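Long-range contacts in AT-less polyketide synthase (Streptomyces platensis subsp. rosaceus, PDB 4QYR), which forms a ketosynthase domain of the isomigrastatin polyketide synthase and probably condenses acyl chains carried on acyl carrier proteins: residues G65-V70 / R236-A241; S81-E86 / D140-T145; R112-T117 / C192-A197; R373-A378 / R401-C406; G483-L488 / G511-V516. One frame throughout, in Å; residues are numbered along the deposited sequence.

Interaction 1. Residues G65-V70 / R236-A241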
# COMPACT_ATOMS: atom_id res chain seq x y z
N GLY A 65 -18.46 -14.73 11.17
CA GLY A 65 -18.16 -14.10 12.43
C GLY A 65 -18.54 -12.65 12.24
O GLY A 65 -18.02 -11.99 11.34
N ARG A 66 -19.46 -12.15 13.06
CA ARG A 66 -19.94 -10.77 12.95
C ARG A 66 -19.61 -9.93 14.17
O ARG A 66 -19.58 -10.41 15.30
CB ARG A 66 -21.45 -10.73 12.74
CG ARG A 66 -21.91 -11.18 11.39
CD ARG A 66 -23.36 -10.79 11.18
NE ARG A 66 -24.31 -11.78 11.69
CZ ARG A 66 -25.06 -11.64 12.79
NH1 ARG A 66 -25.91 -12.59 13.14
NH2 ARG A 66 -24.95 -10.55 13.53
N ILE A 67 -19.40 -8.66 13.91
CA ILE A 67 -19.28 -7.66 14.94
C ILE A 67 -20.66 -7.09 15.21
O ILE A 67 -21.39 -6.74 14.27
CB ILE A 67 -18.30 -6.56 14.51
CG1 ILE A 67 -16.88 -7.09 14.50
CG2 ILE A 67 -18.41 -5.33 15.40
CD1 ILE A 67 -15.91 -6.04 14.17
N GLU A 68 -21.05 -6.99 16.47
CA GLU A 68 -22.32 -6.36 16.74
C GLU A 68 -22.18 -4.84 16.71
O GLU A 68 -21.21 -4.29 17.24
CB GLU A 68 -22.89 -6.83 18.07
CG GLU A 68 -24.27 -7.45 17.92
CD GLU A 68 -25.22 -6.57 17.09
OE1 GLU A 68 -25.26 -5.34 17.31
OE2 GLU A 68 -25.93 -7.12 16.21
N GLY A 69 -23.14 -4.17 16.08
CA GLY A 69 -23.20 -2.72 16.11
C GLY A 69 -22.34 -2.06 15.06
O GLY A 69 -21.66 -1.07 15.31
N VAL A 70 -22.38 -2.64 13.87
CA VAL A 70 -21.60 -2.23 12.72
C VAL A 70 -22.16 -0.95 12.09
O VAL A 70 -21.46 -0.22 11.38
CB VAL A 70 -21.58 -3.41 11.68
CG1 VAL A 70 -22.00 -2.97 10.30
CG2 VAL A 70 -20.22 -4.11 11.68
N ARG A 236 -15.99 -16.46 6.38
CA ARG A 236 -15.58 -15.07 6.45
C ARG A 236 -15.95 -14.47 7.82
O ARG A 236 -16.94 -14.88 8.44
CB ARG A 236 -16.23 -14.29 5.31
CG ARG A 236 -16.07 -14.95 3.94
CD ARG A 236 -16.59 -14.05 2.83
NE ARG A 236 -15.85 -12.78 2.82
CZ ARG A 236 -16.31 -11.61 2.38
NH1 ARG A 236 -17.55 -11.49 1.89
NH2 ARG A 236 -15.53 -10.54 2.46
N SER A 237 -15.16 -13.52 8.31
CA SER A 237 -15.44 -12.83 9.57
C SER A 237 -15.15 -11.36 9.52
O SER A 237 -14.28 -10.91 8.77
CB SER A 237 -14.63 -13.40 10.72
OG SER A 237 -14.99 -14.73 10.99
N GLU A 238 -15.86 -10.62 10.36
CA GLU A 238 -15.59 -9.20 10.55
C GLU A 238 -14.58 -9.02 11.66
O GLU A 238 -14.40 -9.89 12.49
CB GLU A 238 -16.88 -8.46 10.87
CG GLU A 238 -17.93 -8.70 9.83
CD GLU A 238 -19.17 -7.89 10.05
OE1 GLU A 238 -19.56 -7.72 11.23
OE2 GLU A 238 -19.75 -7.43 9.04
N GLY A 239 -13.92 -7.87 11.68
CA GLY A 239 -12.94 -7.60 12.71
C GLY A 239 -12.27 -6.27 12.46
O GLY A 239 -12.17 -5.83 11.31
N VAL A 240 -11.84 -5.63 13.54
CA VAL A 240 -11.09 -4.40 13.40
C VAL A 240 -10.07 -4.30 14.53
O VAL A 240 -10.36 -4.65 15.67
CB VAL A 240 -12.02 -3.19 13.40
CG1 VAL A 240 -12.87 -3.19 14.66
CG2 VAL A 240 -11.26 -1.88 13.23
N ALA A 241 -8.86 -3.87 14.20
CA ALA A 241 -7.77 -3.82 15.18
C ALA A 241 -6.78 -2.74 14.82
O ALA A 241 -6.62 -2.41 13.65
CB ALA A 241 -7.06 -5.16 15.25

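Interaction 2. Residues S81-E86 / D140-T145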
# COMPACT_ATOMS: atom_id res chain seq x y z
N SER A 81 -21.47 15.58 9.48
CA SER A 81 -22.83 15.52 8.95
C SER A 81 -23.40 14.14 9.17
O SER A 81 -22.66 13.16 9.04
CB SER A 81 -22.83 15.80 7.44
OG SER A 81 -21.73 16.62 7.03
N ARG A 82 -24.69 14.01 9.47
CA ARG A 82 -25.28 12.68 9.41
C ARG A 82 -25.11 12.12 7.99
O ARG A 82 -24.76 10.96 7.80
CB ARG A 82 -26.76 12.68 9.80
CG ARG A 82 -27.45 11.39 9.37
CD ARG A 82 -28.78 11.14 10.01
NE ARG A 82 -28.69 10.85 11.43
CZ ARG A 82 -28.41 9.66 11.95
NH1 ARG A 82 -28.17 8.62 11.15
NH2 ARG A 82 -28.34 9.50 13.26
N LEU A 83 -25.34 12.98 7.00
CA LEU A 83 -25.16 12.62 5.60
C LEU A 83 -23.72 12.19 5.25
O LEU A 83 -23.53 11.21 4.53
CB LEU A 83 -25.58 13.81 4.74
CG LEU A 83 -25.53 13.58 3.23
CD1 LEU A 83 -26.36 12.37 2.80
CD2 LEU A 83 -25.99 14.85 2.52
N GLU A 84 -22.71 12.90 5.73
CA GLU A 84 -21.34 12.50 5.45
C GLU A 84 -21.05 11.13 6.07
O GLU A 84 -20.29 10.33 5.52
CB GLU A 84 -20.34 13.52 5.98
CG GLU A 84 -18.90 13.08 5.84
CD GLU A 84 -17.89 14.22 5.97
OE1 GLU A 84 -18.26 15.27 6.56
OE2 GLU A 84 -16.74 14.04 5.49
N ALA A 85 -21.66 10.87 7.21
CA ALA A 85 -21.39 9.64 7.93
C ALA A 85 -22.18 8.50 7.32
O ALA A 85 -21.71 7.37 7.31
CB ALA A 85 -21.73 9.79 9.38
N GLU A 86 -23.36 8.80 6.80
CA GLU A 86 -24.21 7.76 6.21
C GLU A 86 -23.64 7.20 4.90
O GLU A 86 -23.96 6.08 4.50
CB GLU A 86 -25.62 8.30 6.00
CG GLU A 86 -26.45 8.29 7.26
CD GLU A 86 -27.89 8.76 7.08
OE1 GLU A 86 -28.19 9.43 6.06
OE2 GLU A 86 -28.74 8.45 7.95
N ASP A 140 -22.93 11.22 -4.11
CA ASP A 140 -22.65 12.54 -3.54
C ASP A 140 -21.14 12.71 -3.46
O ASP A 140 -20.40 11.77 -3.67
CB ASP A 140 -23.28 12.71 -2.15
CG ASP A 140 -22.98 14.08 -1.54
OD1 ASP A 140 -23.19 15.11 -2.23
OD2 ASP A 140 -22.49 14.14 -0.39
N GLY A 141 -20.70 13.94 -3.18
CA GLY A 141 -19.31 14.22 -2.90
C GLY A 141 -18.80 13.45 -1.70
O GLY A 141 -17.61 13.20 -1.60
N PHE A 142 -19.69 13.06 -0.79
CA PHE A 142 -19.27 12.32 0.39
C PHE A 142 -19.05 10.85 0.10
O PHE A 142 -18.35 10.16 0.87
CB PHE A 142 -20.28 12.46 1.52
CG PHE A 142 -20.30 13.82 2.16
CD1 PHE A 142 -19.12 14.50 2.41
CD2 PHE A 142 -21.51 14.44 2.47
CE1 PHE A 142 -19.14 15.76 2.98
CE2 PHE A 142 -21.54 15.69 3.04
CZ PHE A 142 -20.36 16.35 3.29
N THR A 143 -19.66 10.35 -0.97
CA THR A 143 -19.55 8.92 -1.28
C THR A 143 -18.13 8.54 -1.65
O THR A 143 -17.58 7.58 -1.12
CB THR A 143 -20.44 8.48 -2.44
OG1 THR A 143 -21.75 9.05 -2.30
CG2 THR A 143 -20.52 6.96 -2.45
N ALA A 144 -17.56 9.32 -2.57
CA ALA A 144 -16.19 9.12 -3.04
C ALA A 144 -15.19 9.16 -1.88
O ALA A 144 -14.40 8.23 -1.69
CB ALA A 144 -15.85 10.16 -4.07
N THR A 145 -15.23 10.25 -1.14
CA THR A 145 -14.51 10.37 0.10
C THR A 145 -14.83 9.24 1.08
O THR A 145 -13.96 8.76 1.81
CB THR A 145 -14.83 11.73 0.72
OG1 THR A 145 -13.80 12.65 0.36
CG2 THR A 145 -14.96 11.64 2.25

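Interaction 3. Residues R112-T117 / C192-A197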
# COMPACT_ATOMS: atom_id res chain seq x y z
N ARG A 112 0.35 13.96 22.03
CA ARG A 112 1.55 13.35 22.58
C ARG A 112 2.30 12.61 21.48
O ARG A 112 3.47 12.26 21.60
CB ARG A 112 1.19 12.40 23.73
CG ARG A 112 2.36 12.04 24.59
CD ARG A 112 1.97 11.15 25.74
NE ARG A 112 3.11 10.85 26.58
CZ ARG A 112 3.43 9.64 27.01
NH1 ARG A 112 2.68 8.60 26.65
NH2 ARG A 112 4.51 9.45 27.77
N LEU A 113 1.60 12.39 20.37
CA LEU A 113 2.21 11.78 19.21
C LEU A 113 3.22 12.70 18.61
O LEU A 113 3.01 13.92 18.58
CB LEU A 113 1.15 11.44 18.17
CG LEU A 113 0.10 10.39 18.51
CD1 LEU A 113 -0.82 10.25 17.31
CD2 LEU A 113 0.79 9.08 18.85
N PRO A 114 4.33 12.14 18.12
CA PRO A 114 5.30 12.88 17.31
C PRO A 114 4.61 13.32 16.05
O PRO A 114 3.66 12.66 15.64
CB PRO A 114 6.37 11.85 17.00
CG PRO A 114 6.08 10.69 17.88
CD PRO A 114 4.65 10.72 18.21
N GLU A 115 5.07 14.40 15.43
CA GLU A 115 4.39 14.85 14.22
C GLU A 115 4.69 13.92 13.03
O GLU A 115 3.93 13.87 12.07
CB GLU A 115 4.77 16.29 13.90
CG GLU A 115 6.23 16.51 13.61
CD GLU A 115 6.52 17.96 13.29
OE1 GLU A 115 5.94 18.46 12.30
OE2 GLU A 115 7.30 18.60 14.03
N ASN A 116 5.79 13.18 13.07
CA ASN A 116 5.98 12.24 11.99
C ASN A 116 5.54 10.85 12.43
O ASN A 116 6.32 9.92 12.57
CB ASN A 116 7.43 12.25 11.47
CG ASN A 116 8.42 11.73 12.47
OD1 ASN A 116 8.16 11.68 13.67
ND2 ASN A 116 9.57 11.30 11.97
N THR A 117 4.25 10.71 12.67
CA THR A 117 3.68 9.42 12.96
C THR A 117 3.08 8.86 11.70
O THR A 117 2.28 9.53 11.03
CB THR A 117 2.62 9.53 14.05
OG1 THR A 117 3.28 9.81 15.28
CG2 THR A 117 1.85 8.23 14.18
N CYS A 192 9.77 7.18 10.81
CA CYS A 192 8.74 7.41 11.81
C CYS A 192 9.31 7.27 13.22
O CYS A 192 10.27 6.52 13.46
CB CYS A 192 7.56 6.46 11.62
SG CYS A 192 6.75 6.78 10.07
N GLU A 193 8.73 8.03 14.13
CA GLU A 193 9.16 8.02 15.51
C GLU A 193 8.17 7.18 16.32
O GLU A 193 8.50 6.63 17.37
CB GLU A 193 9.26 9.45 16.01
CG GLU A 193 10.01 9.63 17.28
CD GLU A 193 10.10 11.10 17.66
OE1 GLU A 193 10.23 11.95 16.73
OE2 GLU A 193 10.00 11.41 18.87
N MSE A 194 6.95 7.09 15.79
CA MSE A 194 5.88 6.21 16.28
C MSE A 194 4.98 5.91 15.09
O MSE A 194 4.91 6.72 14.18
CB MSE A 194 5.10 6.86 17.40
CG MSE A 194 5.80 6.82 18.73
SE MSE A 194 4.74 7.49 20.19
CE MSE A 194 3.17 6.48 19.89
N ALA A 195 4.31 4.77 15.07
CA ALA A 195 3.38 4.50 13.96
C ALA A 195 2.14 3.74 14.41
O ALA A 195 2.12 3.09 15.46
CB ALA A 195 4.06 3.74 12.86
N ILE A 196 1.09 3.84 13.61
CA ILE A 196 -0.14 3.10 13.84
C ILE A 196 -0.35 2.07 12.71
O ILE A 196 -0.46 2.44 11.53
CB ILE A 196 -1.32 4.05 13.91
CG1 ILE A 196 -1.08 5.04 15.03
CG2 ILE A 196 -2.61 3.30 14.11
CD1 ILE A 196 -1.99 6.25 14.94
N ALA A 197 -0.37 0.80 13.07
CA ALA A 197 -0.73 -0.23 12.10
C ALA A 197 -2.03 -0.86 12.53
O ALA A 197 -2.25 -1.10 13.73
CB ALA A 197 0.33 -1.26 11.98

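Interaction 4. Residues R373-A378 / R401-C406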
# COMPACT_ATOMS: atom_id res chain seq x y z
N ARG A 373 0.22 -15.66 30.12
CA ARG A 373 1.09 -16.83 30.10
C ARG A 373 0.31 -18.13 29.92
O ARG A 373 0.58 -19.12 30.57
CB ARG A 373 1.92 -16.88 31.38
CG ARG A 373 2.98 -15.80 31.43
CD ARG A 373 3.57 -15.66 32.82
NE ARG A 373 2.59 -15.23 33.81
CZ ARG A 373 2.47 -15.76 35.04
NH1 ARG A 373 3.28 -16.75 35.41
NH2 ARG A 373 1.54 -15.31 35.89
N GLU A 374 -0.67 -18.10 29.02
CA GLU A 374 -1.51 -19.26 28.72
C GLU A 374 -1.72 -19.44 27.21
O GLU A 374 -1.75 -18.47 26.45
CB GLU A 374 -2.87 -19.13 29.41
CG GLU A 374 -2.84 -19.28 30.91
CD GLU A 374 -4.19 -18.97 31.54
OE1 GLU A 374 -5.04 -18.43 30.81
OE2 GLU A 374 -4.39 -19.27 32.75
N LEU A 375 -1.89 -20.68 26.77
CA LEU A 375 -2.25 -20.96 25.39
C LEU A 375 -3.65 -21.57 25.33
O LEU A 375 -3.92 -22.57 26.00
CB LEU A 375 -1.21 -21.90 24.77
CG LEU A 375 0.17 -21.27 24.58
CD1 LEU A 375 1.17 -22.23 23.98
CD2 LEU A 375 0.03 -20.05 23.70
N PRO A 376 -4.55 -20.96 24.54
CA PRO A 376 -5.94 -21.44 24.45
C PRO A 376 -6.11 -22.62 23.48
O PRO A 376 -5.31 -22.84 22.58
CB PRO A 376 -6.70 -20.20 23.92
CG PRO A 376 -5.72 -19.08 23.92
CD PRO A 376 -4.37 -19.71 23.80
N PRO A 377 -7.20 -23.38 23.65
CA PRO A 377 -7.47 -24.55 22.80
C PRO A 377 -7.78 -24.22 21.35
O PRO A 377 -8.39 -23.19 21.07
CB PRO A 377 -8.71 -25.15 23.46
CG PRO A 377 -9.40 -23.96 24.07
CD PRO A 377 -8.28 -23.14 24.62
N ALA A 378 -7.37 -25.09 20.44
CA ALA A 378 -7.81 -25.01 19.06
C ALA A 378 -9.13 -25.76 18.97
O ALA A 378 -9.41 -26.63 19.80
CB ALA A 378 -6.77 -25.58 18.11
N ARG A 401 -3.55 -24.64 28.22
CA ARG A 401 -2.35 -24.96 28.99
C ARG A 401 -1.60 -23.71 29.45
O ARG A 401 -1.69 -22.66 28.84
CB ARG A 401 -1.41 -25.85 28.17
CG ARG A 401 -0.50 -25.07 27.25
CD ARG A 401 0.69 -25.88 26.79
NE ARG A 401 0.35 -26.93 25.82
CZ ARG A 401 1.14 -27.28 24.81
NH1 ARG A 401 2.31 -26.65 24.63
NH2 ARG A 401 0.77 -28.24 23.96
N ARG A 402 -0.85 -23.84 30.54
CA ARG A 402 0.07 -22.79 30.95
C ARG A 402 1.13 -22.67 29.88
O ARG A 402 1.56 -23.66 29.30
CB ARG A 402 0.69 -23.10 32.31
CG ARG A 402 1.49 -21.96 32.92
CD ARG A 402 1.07 -21.67 34.38
NE ARG A 402 1.49 -22.72 35.31
CZ ARG A 402 1.25 -22.69 36.62
NH1 ARG A 402 0.61 -21.65 37.14
NH2 ARG A 402 1.66 -23.68 37.41
N TRP A 403 1.54 -21.44 29.58
CA TRP A 403 2.58 -21.23 28.59
C TRP A 403 3.92 -21.08 29.30
O TRP A 403 4.24 -20.03 29.84
CB TRP A 403 2.27 -19.99 27.74
CG TRP A 403 3.18 -19.83 26.57
CD1 TRP A 403 4.24 -20.63 26.24
CD2 TRP A 403 3.12 -18.81 25.56
NE1 TRP A 403 4.84 -20.17 25.10
CE2 TRP A 403 4.18 -19.05 24.66
CE3 TRP A 403 2.28 -17.71 25.34
CZ2 TRP A 403 4.42 -18.24 23.55
CZ3 TRP A 403 2.52 -16.91 24.22
CH2 TRP A 403 3.57 -17.18 23.35
N GLU A 404 4.70 -22.15 29.31
CA GLU A 404 6.00 -22.13 29.97
C GLU A 404 7.04 -21.68 28.94
O GLU A 404 6.89 -21.96 27.75
CB GLU A 404 6.33 -23.50 30.56
CG GLU A 404 6.90 -23.46 31.97
CD GLU A 404 5.87 -23.10 33.04
OE1 GLU A 404 4.77 -23.70 33.05
OE2 GLU A 404 6.16 -22.21 33.87
N PRO A 405 8.07 -20.93 29.38
CA PRO A 405 9.11 -20.41 28.48
C PRO A 405 10.00 -21.50 27.91
O PRO A 405 10.21 -22.52 28.56
CB PRO A 405 9.93 -19.48 29.37
CG PRO A 405 9.03 -19.13 30.48
CD PRO A 405 8.19 -20.34 30.73
N CYS A 406 10.53 -21.28 26.70
CA CYS A 406 11.57 -22.15 26.18
C CYS A 406 12.82 -21.95 27.02
O CYS A 406 12.91 -20.99 27.79
CB CYS A 406 11.87 -21.85 24.71
SG CYS A 406 10.64 -22.50 23.55

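Interaction 5. Residues G483-L488 / G511-V516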
# COMPACT_ATOMS: atom_id res chain seq x y z
N GLY A 483 -6.69 -6.43 43.33
CA GLY A 483 -5.39 -5.89 43.72
C GLY A 483 -4.51 -5.35 42.61
O GLY A 483 -3.34 -5.02 42.84
N HIS A 484 -5.06 -5.25 41.40
CA HIS A 484 -4.31 -4.78 40.25
C HIS A 484 -4.42 -3.27 40.10
O HIS A 484 -4.42 -2.75 38.98
CB HIS A 484 -4.80 -5.46 38.97
CG HIS A 484 -4.67 -6.95 38.98
ND1 HIS A 484 -5.36 -7.77 38.11
CD2 HIS A 484 -3.92 -7.77 39.76
CE1 HIS A 484 -5.04 -9.03 38.35
NE2 HIS A 484 -4.18 -9.06 39.35
N ALA A 485 -4.53 -2.56 41.21
CA ALA A 485 -4.78 -1.12 41.15
C ALA A 485 -3.60 -0.37 40.59
O ALA A 485 -2.45 -0.68 40.90
CB ALA A 485 -5.13 -0.58 42.52
N PRO A 486 -3.88 0.61 39.74
CA PRO A 486 -2.79 1.45 39.24
C PRO A 486 -2.23 2.26 40.38
O PRO A 486 -2.95 2.58 41.32
CB PRO A 486 -3.47 2.34 38.20
CG PRO A 486 -4.76 1.68 37.89
CD PRO A 486 -5.18 1.01 39.16
N ASP A 487 -0.95 2.56 40.29
CA ASP A 487 -0.34 3.58 41.11
C ASP A 487 -1.08 4.89 40.84
O ASP A 487 -1.49 5.15 39.71
CB ASP A 487 1.14 3.69 40.78
CG ASP A 487 1.88 4.60 41.71
OD1 ASP A 487 1.34 5.66 42.10
OD2 ASP A 487 3.03 4.24 42.05
N LEU A 488 -1.23 5.71 41.87
CA LEU A 488 -2.07 6.88 41.76
C LEU A 488 -1.50 7.93 40.79
O LEU A 488 -2.18 8.33 39.85
CB LEU A 488 -2.30 7.49 43.14
CG LEU A 488 -3.42 8.51 43.31
CD1 LEU A 488 -3.97 8.33 44.69
CD2 LEU A 488 -2.93 9.92 43.15
N GLY A 511 -5.57 12.53 47.43
CA GLY A 511 -4.35 12.11 48.09
C GLY A 511 -4.25 10.60 48.15
O GLY A 511 -3.18 10.05 48.42
N SER A 512 -5.37 9.93 47.92
CA SER A 512 -5.46 8.48 47.96
C SER A 512 -6.42 8.04 46.88
O SER A 512 -6.89 8.87 46.12
CB SER A 512 -5.97 7.99 49.30
OG SER A 512 -7.37 8.18 49.39
N MSE A 513 -6.73 6.75 46.82
CA MSE A 513 -7.52 6.32 45.68
C MSE A 513 -8.97 5.99 46.06
O MSE A 513 -9.82 5.85 45.18
CB MSE A 513 -6.86 5.13 44.99
CG MSE A 513 -7.33 5.01 43.54
SE MSE A 513 -7.17 3.30 42.65
CE MSE A 513 -9.06 2.86 42.64
N ASP A 514 -9.28 5.88 47.34
CA ASP A 514 -10.69 5.86 47.69
C ASP A 514 -11.21 7.29 47.70
O ASP A 514 -12.41 7.52 47.61
CB ASP A 514 -10.94 5.16 49.02
CG ASP A 514 -10.67 3.67 48.95
OD1 ASP A 514 -11.65 2.89 48.93
OD2 ASP A 514 -9.48 3.28 48.89
N ASP A 515 -10.29 8.24 47.79
CA ASP A 515 -10.62 9.63 47.54
C ASP A 515 -11.11 9.74 46.10
O ASP A 515 -12.10 10.41 45.79
CB ASP A 515 -9.41 10.54 47.80
CG ASP A 515 -9.18 10.81 49.28
OD1 ASP A 515 -9.35 9.88 50.10
OD2 ASP A 515 -8.82 11.95 49.62
N VAL A 516 -10.39 9.03 45.22
CA VAL A 516 -10.74 8.96 43.81
C VAL A 516 -12.07 8.26 43.62
O VAL A 516 -13.02 8.85 43.11
CB VAL A 516 -9.67 8.19 43.01
CG1 VAL A 516 -10.09 8.06 41.55
CG2 VAL A 516 -8.33 8.87 43.14

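Interaction 1. Residues G65-V70 / R236-A241
Gly-65 and the residues around Ser-237 are joined backbone to backbone. Gly-65 N donates to Arg-236 O (3.1 Å), and Gly-65 O accepts from Glu-238 N (2.7 Å). The two bonds flank Ser-237 and make a single beta bridge just before strand 239-247. The same Gly-65 O also receives a CA-H...O contact from Ser-237 CA.

The side-chain bond comes from Glu-238. Its CG stands anti to its own carbonyl carbon (chi1 -54°) and the chain runs out extended. Glu-238 OE1 takes the N-H of Ile-67 on its anti lone pair, at 2.8 Å and nearly straight (167°). The Val-70 methyl CG2 lies beside this carboxylate, 3.7 Å from Glu-238 OE1. Glu-238 OE2 turns to other partners, a salt bridge with Arg-45 and the backbone N of Leu-203. Arg-66 lies beside Glu-238, pointing the same way, but its NE bonds to Asp-40 O.

Apolar atoms close the rest. Ile-67 CG1 rests 3.9 Å from Glu-238 CB. Ile-67 CD1 reaches the strand start, 3.7 Å from Gly-239 CA and 4.2 Å from Val-240 CG1.

The contact ties the loop between strands 63-64 and 72-73 to an inner strand of the large sheet. Both oxygens of the buried Glu-238 carboxylate have donors, one of them the cationic Arg-45. This is consistent with an ionised carboxylate held in a fixed orientation.

Interaction 2. Residues S81-E86 / D140-T145
Glu-84 and Phe-142 meet where the axes of helices 82-86 and 141-145 pass 8.9 Å apart, at a crossing angle of -43°. The Phe-142 ring carries the contact, reaching across to the first helix.

Glu-84 covers one face of this ring. Its chi1 of 174° sets CG anti to the backbone N, next to Phe-142 CD1. The extended chain continues across the ring. Glu-84 CB sits 3.6 Å above the ring centre, almost exactly on the normal, a CH-pi contact. Further out the carboxylate stacks on the ring, with the two planes only 16° apart and Glu-84 CD 3.6 Å from Phe-142 CE1. Leu-83 comes to the ring edge, its CG 4.2 Å from Phe-142 CD2. Ser-81 OG approaches obliquely, 4.0 Å from Phe-142 CZ.

The second helix has its own start fixed. Asp-140 OD2 accepts from Phe-142 N (3.0 Å), from above the carboxylate plane. In return Asp-140 N donates to Thr-143 OG1 (3.1 Å). The bond to Phe-142 N holds the backbone from which the ring projects. On the first helix Arg-82 pairs with Glu-86 and also bonds to Arg-602 O.

Asp-140 and Thr-145 pack on Met-214 and Phe-425 of the second subunit. The arrangement is a surface crossing of two short helices, joined by Phe-142 under Glu-84. The second helix starts with a capping box and borders the other subunit of this dimeric ketosynthase.

Interaction 3. Residues R112-T117 / C192-A197
Asn-116 O is approached by two groups of segment 192-197. Glu-193 N gives it a weak hydrogen bond at 3.4 Å, and Cys-192 CA a CA-H...O contact. One residue on, the sense reverses: Thr-117 CA comes within 3.2 Å of Met-194 O in a second CA-H...O contact.

The loop before Thr-117 is held by its own bond, Thr-117 OG1 to Pro-114 O (2.9 Å). Pro-114 packs against two neighbours. Its CB lies 3.9 Å from Glu-193 CD, and its CD is 3.8 Å from the selenium of Met-194, whose side chain crosses the ring at about a right angle. The Met-194 chain bends at chi3 (51°), bringing CE to 3.7 Å from Leu-113 CD2. Asn-116 OD1 sits 3.4 Å from Glu-193 CB, its amide plane steeply turned from the Glu-193 carboxylate.

Past Thr-117 the strands pair properly, with the backbone of Gly-118 bonded to both Met-194 and Ile-196. Ala-195 packs on helix 175-189. That helix links strand 166-169 to strand 194-201, with strand 117-122 lying between them in the sheet. This is a parallel beta-alpha-beta crossover of the thiolase-type core.

Interaction 4. Residues R373-A378 / R401-C406
The first torsions of Leu-375 and Trp-403 set their CG atoms 3.9 Å apart. Leu-375 CG is anti to its carbonyl carbon (chi1 -68°), while Trp-403 CG is anti to its backbone N (chi1 -171°). The pair belongs to a small two-stranded antiparallel sheet, strands 374-375 and 401-402. This sheet is separate from the large one, and its first strand follows helix 358-372.

Leu-375 and Arg-401 form its hydrogen-bonded pair. Leu-375 N donates to Arg-401 O at 2.9 Å, and Arg-401 N returns a bond to Leu-375 O at 3.1 Å. Glu-374 and Arg-402 form the non-hydrogen-bonded pair. Their CA atoms are 4.5 Å apart and their side chains point apart. Glu-374 is salt-bridged to Arg-32, and Arg-401 to Glu-395.

A third backbone bond lies beyond the strands. Trp-403 N donates to Arg-373 O (2.7 Å) from above the carbonyl plane. Arg-373 ends helix 358-372 in a Schellman motif, so the small sheet begins directly where this helix stops. Trp-403 also packs on Ala-369 and Met-370 of the helix, and both Trp-403 and Leu-375 touch Tyr-302 of the large sheet.

The indole is covered on one face by Leu-375. Leu-375 CD2 lies above the six-membered ring, offset toward its rim, 3.6 Å from Trp-403 CE3 and 4.0 Å from the ring centroid.

Interaction 5. Residues G483-L488 / G511-V516
Leu-488 makes the close part of this contact and Met-513, a selenomethionine, the looser part. Taken end to end, residues 485-488 and 511-513 run in nearly opposite directions, 161° apart.

On the close side Leu-488 CG stands anti to its backbone N (chi1 -165°). One branch, CD1, meets mainly the backbone of segment 511-516. It lies 4.1 Å from Gly-511 C and 3.8 Å from Met-513 N, against the peptide link of Ser-512 and Met-513. The same methyl is 4.3 Å from Met-513 CB. Leu-488 also packs on Val-510 and Gln-453, so this end adjoins strands 504-510 and 453-459.

The other side is wider. The selenium of Met-513 comes only to 4.4 Å from Ala-485 CB and 4.5 Å from Pro-486 O. Both Ala-485 and Met-513 touch Arg-480, which is salt-bridged to Asp-514. The Ser-512 side chain starts off away from segment 483-488, and its OG donates to Asp-515 OD1 (2.7 Å). Asp-487, at the N-cap of helix 488-497, makes a weak bond to Ala-489 N.

The contact joins the starts of helices 488-497 and 513-524 in the RhiE-like linker domain. The touching side-chain atoms are apolar, and part of what they meet is backbone. The polar side chains named here find their partners elsewhere than across the contact. The two helix starts are therefore held together by van der Waals contact, without directional bonds between them.

Overall arrangement
Interactions 1 to 4 belong to the ketosynthase; interaction 5 lies in the RhiE-like linker domain. Interactions 2 and 3 are nested in the chain loop closed by interaction 1, and the segments of 2 and 3 alternate with each other. Interactions 4 and 5 follow in series. Interactions 1 and 3 reach neighbouring strands, 239-247 and 194-201, with centres about 27 Å apart. Both fix loops to the core sheet. Interaction 2 borders the second subunit, about 46 Å between centres from interaction 4. Interaction 4 follows core helix 358-372, which also packs on Ala-241 of interaction 1. Interaction 5 is internal to the linker, its nearest atoms about 9 Å from interaction 4.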